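Local structure of Fc fragment of IgE receptor II (Bos taurus, 6PWS) at residues Tyr21-Gly26 / Gly125-Arg130; Ser46-Glu51 / Asp82-Asp87; Asn90-Glu95 / Ser111-Asp116. The protein is the low-affinity IgE receptor CD23, whose C-type carbohydrate-recognition domain binds mannoside through a calcium ion, consistent with a glycan-binding receptor. All blocks are in the same frame, centred on the assembly; numbering follows the deposited sequence.

Interaction 1: residues Tyr21-Gly26 / Gly125-Arg130; sequences YYFGEG and GWVCDR
Tyr22 and Cys128 hold each other by both backbone groups: Tyr22 N gives its hydrogen to Cys128 O at 2.9 Å, and Cys128 N gives one back to Tyr22 O. Two residues further on, Trp126 N donates to Gly24 O, coming in from above that carbonyl plane, whereas the return bond from Gly24 N to Trp126 O is weak, bent to 129° despite a span of 2.7 Å. The indole adds a fifth bond. Trp126 CG sits between the backbone N and the carbonyl carbon (chi1 34°), and the ring lies flat over Gly24, whose CA is 3.4 Å from the centroid of the six-membered ring. At its edge, Trp126 NE1 donates to Gly26 O at 3.0 Å, in the ring plane and on a carbonyl lone pair. This antiparallel pairing sets an N-terminal strand, 19-25, against the C-terminal strand 123-131, bringing the two ends of the C-type lectin domain together, and the disulfide from Cys128 to Cys37 ties the same strand to helix 30-39. On the face bearing Tyr21 and Asp129, Tyr21 CD2 lies 4.0 Å from Asp129 CB. Tyr21 OH is hydrogen-bonded to Glu52, while Asp129 OD2 is taken up by Lys19 and by Ser46 N.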
loop_
_atom_site.group_PDB
_atom_site.type_symbol
_atom_site.label_atom_id
_atom_site.label_comp_id
_atom_site.label_asym_id
_atom_site.label_seq_id
_atom_site.Cartn_x
_atom_site.Cartn_y
_atom_site.Cartn_z
ATOM N N TYR A 21 7.446 -4.028 7.766
ATOM C CA TYR A 21 6.078 -3.681 7.403
ATOM C C TYR A 21 5.270 -3.339 8.642
ATOM O O TYR A 21 5.396 -3.991 9.688
ATOM C CB TYR A 21 5.422 -4.835 6.621
ATOM C CG TYR A 21 6.179 -5.183 5.356
ATOM C CD1 TYR A 21 7.271 -6.035 5.393
ATOM C CD2 TYR A 21 5.814 -4.645 4.129
ATOM C CE1 TYR A 21 7.983 -6.343 4.238
ATOM C CE2 TYR A 21 6.512 -4.956 2.964
ATOM C CZ TYR A 21 7.593 -5.809 3.027
ATOM O OH TYR A 21 8.310 -6.167 1.904
ATOM N N TYR A 22 4.414 -2.333 8.497
ATOM C CA TYR A 22 3.544 -1.867 9.569
ATOM C C TYR A 22 2.105 -2.032 9.108
ATOM O O TYR A 22 1.708 -1.454 8.089
ATOM C CB TYR A 22 3.812 -0.397 9.880
ATOM C CG TYR A 22 3.165 0.051 11.168
ATOM C CD1 TYR A 22 1.906 0.636 11.193
ATOM C CD2 TYR A 22 3.817 -0.137 12.372
ATOM C CE1 TYR A 22 1.329 1.032 12.395
ATOM C CE2 TYR A 22 3.262 0.262 13.564
ATOM C CZ TYR A 22 2.025 0.841 13.575
ATOM O OH TYR A 22 1.492 1.216 14.790
ATOM N N PHE A 23 1.337 -2.832 9.835
ATOM C CA PHE A 23 -0.068 -3.083 9.509
ATOM C C PHE A 23 -0.924 -2.123 10.331
ATOM O O PHE A 23 -1.377 -2.441 11.432
ATOM C CB PHE A 23 -0.430 -4.551 9.717
ATOM C CG PHE A 23 0.304 -5.467 8.784
ATOM C CD1 PHE A 23 -0.232 -5.761 7.539
ATOM C CD2 PHE A 23 1.550 -5.977 9.110
ATOM C CE1 PHE A 23 0.457 -6.561 6.644
ATOM C CE2 PHE A 23 2.234 -6.786 8.219
ATOM C CZ PHE A 23 1.689 -7.074 6.984
ATOM N N GLY A 24 -1.103 -0.922 9.785
ATOM C CA GLY A 24 -1.848 0.110 10.474
ATOM C C GLY A 24 -3.339 -0.160 10.468
ATOM O O GLY A 24 -3.893 -0.729 9.525
ATOM N N GLU A 25 -3.996 0.283 11.527
ATOM C CA GLU A 25 -5.425 0.100 11.698
ATOM C C GLU A 25 -6.008 1.404 12.209
ATOM O O GLU A 25 -5.404 2.086 13.043
ATOM C CB GLU A 25 -5.712 -1.043 12.683
ATOM C CG GLU A 25 -7.095 -1.654 12.574
ATOM C CD GLU A 25 -8.198 -0.819 13.183
ATOM O OE1 GLU A 25 -7.981 -0.231 14.269
ATOM O OE2 GLU A 25 -9.299 -0.778 12.572
ATOM N N GLY A 26 -7.209 1.716 11.727
ATOM C CA GLY A 26 -7.926 2.921 12.088
ATOM C C GLY A 26 -8.260 3.721 10.845
ATOM O O GLY A 26 -7.433 3.840 9.940
ATOM N N GLY A 125 -7.678 0.001 7.223
ATOM C CA GLY A 125 -6.324 -0.494 7.226
ATOM C C GLY A 125 -5.449 0.299 6.276
ATOM O O GLY A 125 -5.916 0.943 5.336
ATOM N N TRP A 126 -4.151 0.207 6.530
ATOM C CA TRP A 126 -3.150 0.882 5.708
ATOM C C TRP A 126 -1.832 0.199 6.044
ATOM O O TRP A 126 -1.653 -0.247 7.182
ATOM C CB TRP A 126 -3.143 2.419 5.944
ATOM C CG TRP A 126 -3.465 2.830 7.378
ATOM C CD1 TRP A 126 -4.716 2.959 7.937
ATOM C CD2 TRP A 126 -2.528 3.116 8.426
ATOM N NE1 TRP A 126 -4.605 3.279 9.266
ATOM C CE2 TRP A 126 -3.276 3.396 9.584
ATOM C CE3 TRP A 126 -1.128 3.174 8.494
ATOM C CZ2 TRP A 126 -2.678 3.714 10.792
ATOM C CZ3 TRP A 126 -0.537 3.492 9.696
ATOM C CH2 TRP A 126 -1.309 3.762 10.827
ATOM N N VAL A 127 -0.953 0.042 5.058
ATOM C CA VAL A 127 0.283 -0.706 5.258
ATOM C C VAL A 127 1.457 0.194 4.909
ATOM O O VAL A 127 1.469 0.802 3.836
ATOM C CB VAL A 127 0.318 -1.994 4.410
ATOM C CG1 VAL A 127 1.584 -2.777 4.692
ATOM C CG2 VAL A 127 -0.930 -2.848 4.660
ATOM N N CYS A 128 2.441 0.261 5.810
ATOM C CA CYS A 128 3.668 1.005 5.593
ATOM C C CYS A 128 4.837 0.046 5.415
ATOM O O CYS A 128 4.809 -1.094 5.901
ATOM C CB CYS A 128 4.024 1.905 6.789
ATOM S SG CYS A 128 2.659 2.785 7.581
ATOM N N ASP A 129 5.907 0.542 4.793
ATOM C CA ASP A 129 7.162 -0.193 4.767
ATOM C C ASP A 129 8.347 0.722 5.055
ATOM O O ASP A 129 8.249 1.958 5.076
ATOM C CB ASP A 129 7.351 -1.050 3.492
ATOM C CG ASP A 129 7.561 -0.248 2.207
ATOM O OD1 ASP A 129 8.018 0.903 2.274
ATOM O OD2 ASP A 129 7.268 -0.820 1.123
ATOM N N ARG A 130 9.463 0.048 5.328
ATOM C CA ARG A 130 10.778 0.604 5.567
ATOM C C ARG A 130 11.781 -0.466 5.165
ATOM O O ARG A 130 11.460 -1.658 5.117
ATOM C CB ARG A 130 11.037 0.842 7.057
ATOM C CG ARG A 130 10.506 2.128 7.615
ATOM C CD ARG A 130 10.658 2.176 9.138
ATOM N NE ARG A 130 12.025 1.959 9.619
ATOM C CZ ARG A 130 12.934 2.916 9.822
ATOM N NH1 ARG A 130 12.651 4.188 9.571
ATOM N NH2 ARG A 130 14.140 2.596 10.283
#

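Interaction 2: residues Ser46-Glu51 / Asp82-Asp87; sequences SIHSPE and DNQPLD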
loop_
_atom_site.group_PDB
_atom_site.type_symbol
_atom_site.label_atom_id
_atom_site.label_comp_id
_atom_site.label_asym_id
_atom_site.label_seq_id
_atom_site.Cartn_x
_atom_site.Cartn_y
_atom_site.Cartn_z
ATOM N N SER A 46 5.266 -0.202 -0.908
ATOM C CA SER A 46 5.522 -0.407 -2.326
ATOM C C SER A 46 5.816 -1.886 -2.578
ATOM O O SER A 46 6.525 -2.518 -1.794
ATOM C CB SER A 46 6.721 0.432 -2.781
ATOM O OG SER A 46 6.547 1.818 -2.525
ATOM N N ILE A 47 5.289 -2.431 -3.679
ATOM C CA ILE A 47 5.218 -3.884 -3.876
ATOM C C ILE A 47 5.878 -4.248 -5.203
ATOM O O ILE A 47 5.477 -3.737 -6.259
ATOM C CB ILE A 47 3.761 -4.388 -3.839
ATOM C CG1 ILE A 47 3.035 -3.896 -2.583
ATOM C CG2 ILE A 47 3.724 -5.910 -3.933
ATOM C CD1 ILE A 47 1.536 -4.161 -2.599
ATOM N N HIS A 48 6.861 -5.160 -5.166
ATOM C CA HIS A 48 7.717 -5.393 -6.323
ATOM C C HIS A 48 7.966 -6.852 -6.668
ATOM O O HIS A 48 8.827 -7.132 -7.518
ATOM C CB HIS A 48 9.043 -4.640 -6.162
ATOM C CG HIS A 48 8.860 -3.161 -6.203
ATOM N ND1 HIS A 48 8.521 -2.499 -7.363
ATOM C CD2 HIS A 48 8.886 -2.220 -5.231
ATOM C CE1 HIS A 48 8.379 -1.212 -7.111
ATOM N NE2 HIS A 48 8.598 -1.013 -5.826
ATOM N N SER A 49 7.216 -7.790 -6.095
ATOM C CA SER A 49 7.391 -9.192 -6.456
ATOM C C SER A 49 6.175 -9.977 -5.996
ATOM O O SER A 49 5.457 -9.553 -5.080
ATOM C CB SER A 49 8.651 -9.784 -5.804
ATOM O OG SER A 49 8.500 -9.884 -4.400
ATOM N N PRO A 50 5.970 -11.171 -6.565
ATOM C CA PRO A 50 4.890 -12.031 -6.071
ATOM C C PRO A 50 5.125 -12.500 -4.643
ATOM O O PRO A 50 4.156 -12.711 -3.904
ATOM C CB PRO A 50 4.865 -13.191 -7.085
ATOM C CG PRO A 50 6.222 -13.196 -7.702
ATOM C CD PRO A 50 6.643 -11.745 -7.751
ATOM N N GLU A 51 6.379 -12.685 -4.232
ATOM C CA GLU A 51 6.654 -13.133 -2.868
ATOM C C GLU A 51 6.284 -12.048 -1.861
ATOM O O GLU A 51 5.700 -12.331 -0.802
ATOM C CB GLU A 51 8.129 -13.516 -2.739
ATOM C CG GLU A 51 8.553 -14.712 -3.596
ATOM C CD GLU A 51 8.811 -14.397 -5.076
ATOM O OE1 GLU A 51 8.914 -13.208 -5.459
ATOM O OE2 GLU A 51 8.914 -15.369 -5.862
ATOM N N ASP A 82 8.131 4.268 -3.146
ATOM C CA ASP A 82 9.576 4.056 -3.204
ATOM C C ASP A 82 10.201 4.508 -4.521
ATOM O O ASP A 82 11.426 4.390 -4.694
ATOM C CB ASP A 82 9.957 2.604 -2.853
ATOM C CG ASP A 82 9.567 1.575 -3.903
ATOM O OD1 ASP A 82 9.008 1.929 -4.966
ATOM O OD2 ASP A 82 9.828 0.376 -3.635
ATOM N N ASN A 83 9.389 5.043 -5.435
ATOM C CA ASN A 83 9.840 5.569 -6.724
ATOM C C ASN A 83 10.478 4.507 -7.627
ATOM O O ASN A 83 11.112 4.864 -8.625
ATOM C CB ASN A 83 10.751 6.795 -6.596
ATOM C CG ASN A 83 10.004 8.056 -6.181
ATOM O OD1 ASN A 83 8.898 8.319 -6.638
ATOM N ND2 ASN A 83 10.628 8.862 -5.383
ATOM N N GLN A 84 10.279 3.225 -7.345
ATOM C CA GLN A 84 10.822 2.154 -8.173
ATOM C C GLN A 84 9.855 1.809 -9.300
ATOM O O GLN A 84 8.705 2.264 -9.335
ATOM C CB GLN A 84 11.116 0.942 -7.295
ATOM C CG GLN A 84 12.282 1.141 -6.360
ATOM C CD GLN A 84 12.478 -0.067 -5.464
ATOM O OE1 GLN A 84 12.027 -1.180 -5.768
ATOM N NE2 GLN A 84 13.154 0.143 -4.348
ATOM N N PRO A 85 10.290 0.986 -10.257
ATOM C CA PRO A 85 9.472 0.749 -11.453
ATOM C C PRO A 85 8.171 0.004 -11.189
ATOM O O PRO A 85 7.965 -0.649 -10.160
ATOM C CB PRO A 85 10.395 -0.086 -12.351
ATOM C CG PRO A 85 11.770 0.307 -11.914
ATOM C CD PRO A 85 11.663 0.461 -10.433
ATOM N N LEU A 86 7.295 0.085 -12.200
ATOM C CA LEU A 86 6.016 -0.625 -12.228
ATOM C C LEU A 86 6.272 -2.043 -12.751
ATOM O O LEU A 86 5.925 -2.412 -13.875
ATOM C CB LEU A 86 5.017 0.127 -13.098
ATOM C CG LEU A 86 4.779 1.599 -12.754
ATOM C CD1 LEU A 86 3.660 2.157 -13.628
ATOM C CD2 LEU A 86 4.475 1.805 -11.261
ATOM N N ASP A 87 6.929 -2.847 -11.904
ATOM C CA ASP A 87 7.503 -4.117 -12.332
ATOM C C ASP A 87 6.730 -5.341 -11.853
ATOM O O ASP A 87 7.044 -6.462 -12.280
ATOM C CB ASP A 87 8.990 -4.190 -11.936
ATOM C CG ASP A 87 9.262 -3.884 -10.464
ATOM O OD1 ASP A 87 8.325 -3.911 -9.640
ATOM O OD2 ASP A 87 10.441 -3.615 -10.139
HETATM O O HOH W 1 11.132 -6.464 -8.916
#
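Asp82 OD1 is gripped by His48 NE2, 3.1 Å away and on the syn lone pair of the carboxylate, and by Gln84 N, two residues on, which comes in from above the carboxylate plane. Imidazole and carboxylate meet tip to tip, their planes only 15° apart, and Asp82 OD2 takes a second, weak share of the hydrogen on NE2. At the other nitrogen, His48 ND1 donates to Asp87 OD1 over 2.7 Å in a nearly straight bond of 169°. Here the carboxylate stands perpendicular to the ring, although OD1 itself lies in the ring plane. With both nitrogens donating to acids, the imidazole would be expected to lean toward its protonated, cationic form. Between the two carboxylates, Pro85 O also lies in the ring plane, 3.1 Å from His48 CE1, while Gln84 OE1 sits 3.3 Å above one face of the ring. Two residues before the histidine, Ser46 OG accepts from Asp82 N at 3.0 Å. A water donates to His48 O and, weakly, to Asp87 OD2. Trp80 packs against the imidazole, and Glu52 of helix 50-59 takes the hydrogen of His48 N. The bond from Gln84 N to Asp82 OD1 makes an Asx turn, here at the start of the loop that leaves strand 79-80 of the C-type lectin domain.

Interaction 3: residues Asn90-Glu95 / Ser111-Asp116; sequences NWQPGE and SGKWND. With CA (calcium ion), chain B; MMA (methyl alpha-D-mannopyranoside), chain D.
Glu95 and the pair Asn115-Asp116 meet at the sugar-binding calcium, joining the Glu-Pro-Asn motif of mannose-type C-type lectins, completed by Pro96 and Asn97, to the Trp-Asn-Asp motif of strand 114-117. Glu95 CB rests 3.6 Å from Trp114 O, and CG stays near the same carbonyl. The chain then bends (chi2 -62°) and the carboxylate splits its work: OE1 binds the calcium ion at 2.5 Å, while OE2 lies 2.7 Å from O4 of the methyl mannoside. Asp116 binds the ion twice, through OD1 and its backbone O, and its OD2 accepts from Asp98 N. The Asn115 side chain, Asn97 and Glu103 complete the protein ligands, with the sugar's O3 and O4 also bound directly to the metal.

Behind the site the backbones are laced together. Trp114 N donates to Asn90 O over 2.8 Å, and Gln92 N to Trp114 O over 2.9 Å, this one on a carbonyl lone pair. The edge of the Trp114 ring points at the face of Trp91, the planes 78° apart, with Trp114 CE3 over the centre of that face and Trp114 CB 3.6 Å from Trp91 CE3. Asn90 CB sits over the five-membered ring of Trp114, whose NE1 is hydrogen-bonded to Gln53. At the far end, Lys113 NZ donates to Asn90 OD1 at 2.9 Å and to a water that in turn donates to Trp91 O.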
loop_
_atom_site.group_PDB
_atom_site.type_symbol
_atom_site.label_atom_id
_atom_site.label_comp_id
_atom_site.label_asym_id
_atom_site.label_seq_id
_atom_site.Cartn_x
_atom_site.Cartn_y
_atom_site.Cartn_z
ATOM N N ASN A 90 -0.802 -6.697 -9.117
ATOM C CA ASN A 90 -1.785 -7.624 -8.573
ATOM C C ASN A 90 -3.188 -7.047 -8.690
ATOM O O ASN A 90 -3.997 -7.160 -7.761
ATOM C CB ASN A 90 -1.457 -7.991 -7.127
ATOM C CG ASN A 90 -2.217 -9.202 -6.648
ATOM O OD1 ASN A 90 -2.377 -10.172 -7.394
ATOM N ND2 ASN A 90 -2.673 -9.174 -5.394
ATOM N N TRP A 91 -3.514 -6.429 -9.832
ATOM C CA TRP A 91 -4.817 -5.807 -10.003
ATOM C C TRP A 91 -5.949 -6.825 -9.949
ATOM O O TRP A 91 -5.912 -7.858 -10.627
ATOM C CB TRP A 91 -4.876 -5.096 -11.360
ATOM C CG TRP A 91 -3.942 -3.936 -11.503
ATOM C CD1 TRP A 91 -2.861 -3.848 -12.338
ATOM C CD2 TRP A 91 -4.015 -2.683 -10.800
ATOM N NE1 TRP A 91 -2.251 -2.626 -12.198
ATOM C CE2 TRP A 91 -2.940 -1.892 -11.263
ATOM C CE3 TRP A 91 -4.905 -2.140 -9.859
ATOM C CZ2 TRP A 91 -2.742 -0.580 -10.828
ATOM C CZ3 TRP A 91 -4.703 -0.837 -9.424
ATOM C CH2 TRP A 91 -3.624 -0.078 -9.904
ATOM N N GLN A 92 -6.998 -6.495 -9.209
ATOM C CA GLN A 92 -8.268 -7.181 -9.386
ATOM C C GLN A 92 -8.671 -7.087 -10.858
ATOM O O GLN A 92 -8.505 -6.025 -11.467
ATOM C CB GLN A 92 -9.320 -6.476 -8.516
ATOM C CG GLN A 92 -10.756 -6.992 -8.645
ATOM C CD GLN A 92 -10.963 -8.365 -8.041
ATOM O OE1 GLN A 92 -10.096 -8.908 -7.377
ATOM N NE2 GLN A 92 -12.114 -8.949 -8.304
ATOM N N PRO A 93 -9.199 -8.153 -11.464
ATOM C CA PRO A 93 -9.624 -8.051 -12.865
ATOM C C PRO A 93 -10.516 -6.842 -13.116
ATOM O O PRO A 93 -11.485 -6.593 -12.395
ATOM C CB PRO A 93 -10.352 -9.378 -13.095
ATOM C CG PRO A 93 -9.574 -10.339 -12.221
ATOM C CD PRO A 93 -9.280 -9.536 -10.963
ATOM N N GLY A 94 -10.177 -6.090 -14.165
ATOM C CA GLY A 94 -10.916 -4.900 -14.539
ATOM C C GLY A 94 -10.406 -3.619 -13.914
ATOM O O GLY A 94 -10.822 -2.528 -14.338
ATOM N N GLU A 95 -9.542 -3.732 -12.902
ATOM C CA GLU A 95 -8.924 -2.589 -12.264
ATOM C C GLU A 95 -7.544 -2.340 -12.860
ATOM O O GLU A 95 -6.902 -3.255 -13.395
ATOM C CB GLU A 95 -8.775 -2.829 -10.754
ATOM C CG GLU A 95 -10.069 -3.225 -10.055
ATOM C CD GLU A 95 -11.183 -2.192 -10.115
ATOM O OE1 GLU A 95 -10.913 -0.997 -10.379
ATOM O OE2 GLU A 95 -12.346 -2.616 -9.866
ATOM N N SER A 111 -8.900 -9.578 -0.299
ATOM C CA SER A 111 -8.189 -10.668 -0.948
ATOM C C SER A 111 -6.746 -10.330 -1.292
ATOM O O SER A 111 -6.037 -11.190 -1.834
ATOM C CB SER A 111 -8.884 -10.961 -2.278
ATOM O OG SER A 111 -8.760 -9.790 -3.085
ATOM N N GLY A 112 -6.312 -9.091 -1.051
ATOM C CA GLY A 112 -5.013 -8.627 -1.488
ATOM C C GLY A 112 -4.959 -8.076 -2.896
ATOM O O GLY A 112 -3.962 -7.430 -3.253
ATOM N N LYS A 113 -5.992 -8.305 -3.712
ATOM C CA LYS A 113 -6.018 -7.777 -5.072
ATOM C C LYS A 113 -6.176 -6.260 -5.031
ATOM O O LYS A 113 -6.853 -5.707 -4.163
ATOM C CB LYS A 113 -7.158 -8.412 -5.865
ATOM C CG LYS A 113 -6.986 -9.901 -6.158
ATOM C CD LYS A 113 -5.912 -10.156 -7.198
ATOM C CE LYS A 113 -5.648 -11.637 -7.418
ATOM N NZ LYS A 113 -4.511 -11.825 -8.339
ATOM N N TRP A 114 -5.553 -5.575 -5.990
ATOM C CA TRP A 114 -5.515 -4.124 -5.972
ATOM C C TRP A 114 -6.721 -3.513 -6.681
ATOM O O TRP A 114 -7.185 -4.009 -7.712
ATOM C CB TRP A 114 -4.251 -3.583 -6.635
ATOM C CG TRP A 114 -2.947 -4.110 -6.122
ATOM C CD1 TRP A 114 -2.705 -4.869 -5.007
ATOM C CD2 TRP A 114 -1.682 -3.906 -6.751
ATOM N NE1 TRP A 114 -1.359 -5.141 -4.901
ATOM C CE2 TRP A 114 -0.713 -4.566 -5.966
ATOM C CE3 TRP A 114 -1.275 -3.224 -7.906
ATOM C CZ2 TRP A 114 0.633 -4.597 -6.319
ATOM C CZ3 TRP A 114 0.067 -3.248 -8.248
ATOM C CH2 TRP A 114 1.007 -3.927 -7.458
ATOM N N ASN A 115 -7.190 -2.392 -6.137
ATOM C CA ASN A 115 -8.279 -1.618 -6.708
ATOM C C ASN A 115 -7.938 -0.137 -6.574
ATOM O O ASN A 115 -7.543 0.304 -5.492
ATOM C CB ASN A 115 -9.582 -1.899 -5.946
ATOM C CG ASN A 115 -10.701 -1.001 -6.390
ATOM O OD1 ASN A 115 -10.905 -0.816 -7.594
ATOM N ND2 ASN A 115 -11.419 -0.419 -5.444
ATOM N N ASP A 116 -8.103 0.636 -7.649
ATOM C CA ASP A 116 -8.098 2.088 -7.504
ATOM C C ASP A 116 -9.403 2.543 -6.856
ATOM O O ASP A 116 -10.490 2.055 -7.191
ATOM C CB ASP A 116 -7.801 2.820 -8.833
ATOM C CG ASP A 116 -8.803 2.564 -9.951
ATOM O OD1 ASP A 116 -9.519 1.537 -9.917
ATOM O OD2 ASP A 116 -8.804 3.396 -10.884
HETATM CA CA CA B . -11.666 0.977 -9.084
HETATM C C1 MMA D . -16.969 0.359 -6.843
HETATM C C2 MMA D . -15.597 0.851 -6.406
HETATM C C3 MMA D . -14.706 0.862 -7.591
HETATM C C4 MMA D . -14.568 -0.508 -8.191
HETATM C C5 MMA D . -15.934 -1.098 -8.538
HETATM C C6 MMA D . -15.787 -2.541 -8.920
HETATM C C7 MMA D . -18.613 0.934 -8.451
HETATM O O1 MMA D . -17.408 1.242 -7.786
HETATM O O2 MMA D . -15.022 0.004 -5.396
HETATM O O3 MMA D . -13.382 1.304 -7.223
HETATM O O4 MMA D . -13.737 -0.386 -9.344
HETATM O O5 MMA D . -16.866 -1.028 -7.398
HETATM O O6 MMA D . -17.054 -3.069 -9.207
HETATM O O HOH W 2 -4.049 -11.266 -3.938
HETATM O O HOH W 3 -5.036 -10.464 -10.762
HETATM O O HOH W 4 -10.438 -10.324 -5.129
#

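Overall arrangement
From the N terminus the chain passes the short strand 14-16 and then strand 19-25, which must wait for strand 123-131 before interaction 1 closes, so most of the domain is looped out between them. Interactions 2 and 3 are both nested inside that large loop, in series with each other. Interaction 2 joins the lead-in to helix 50-59 with the loop after strand 79-80; interaction 3 links a later part of the same loop region to strand 114-117 at the calcium and sugar site. Interactions 1 and 2 touch where Asp129 OD2 meets Ser46 N, and interactions 2 and 3 where Ile47 packs on Trp114. Interactions 1 and 3 stay about 9 Å apart at their nearest atoms, yet both reach the same sheet.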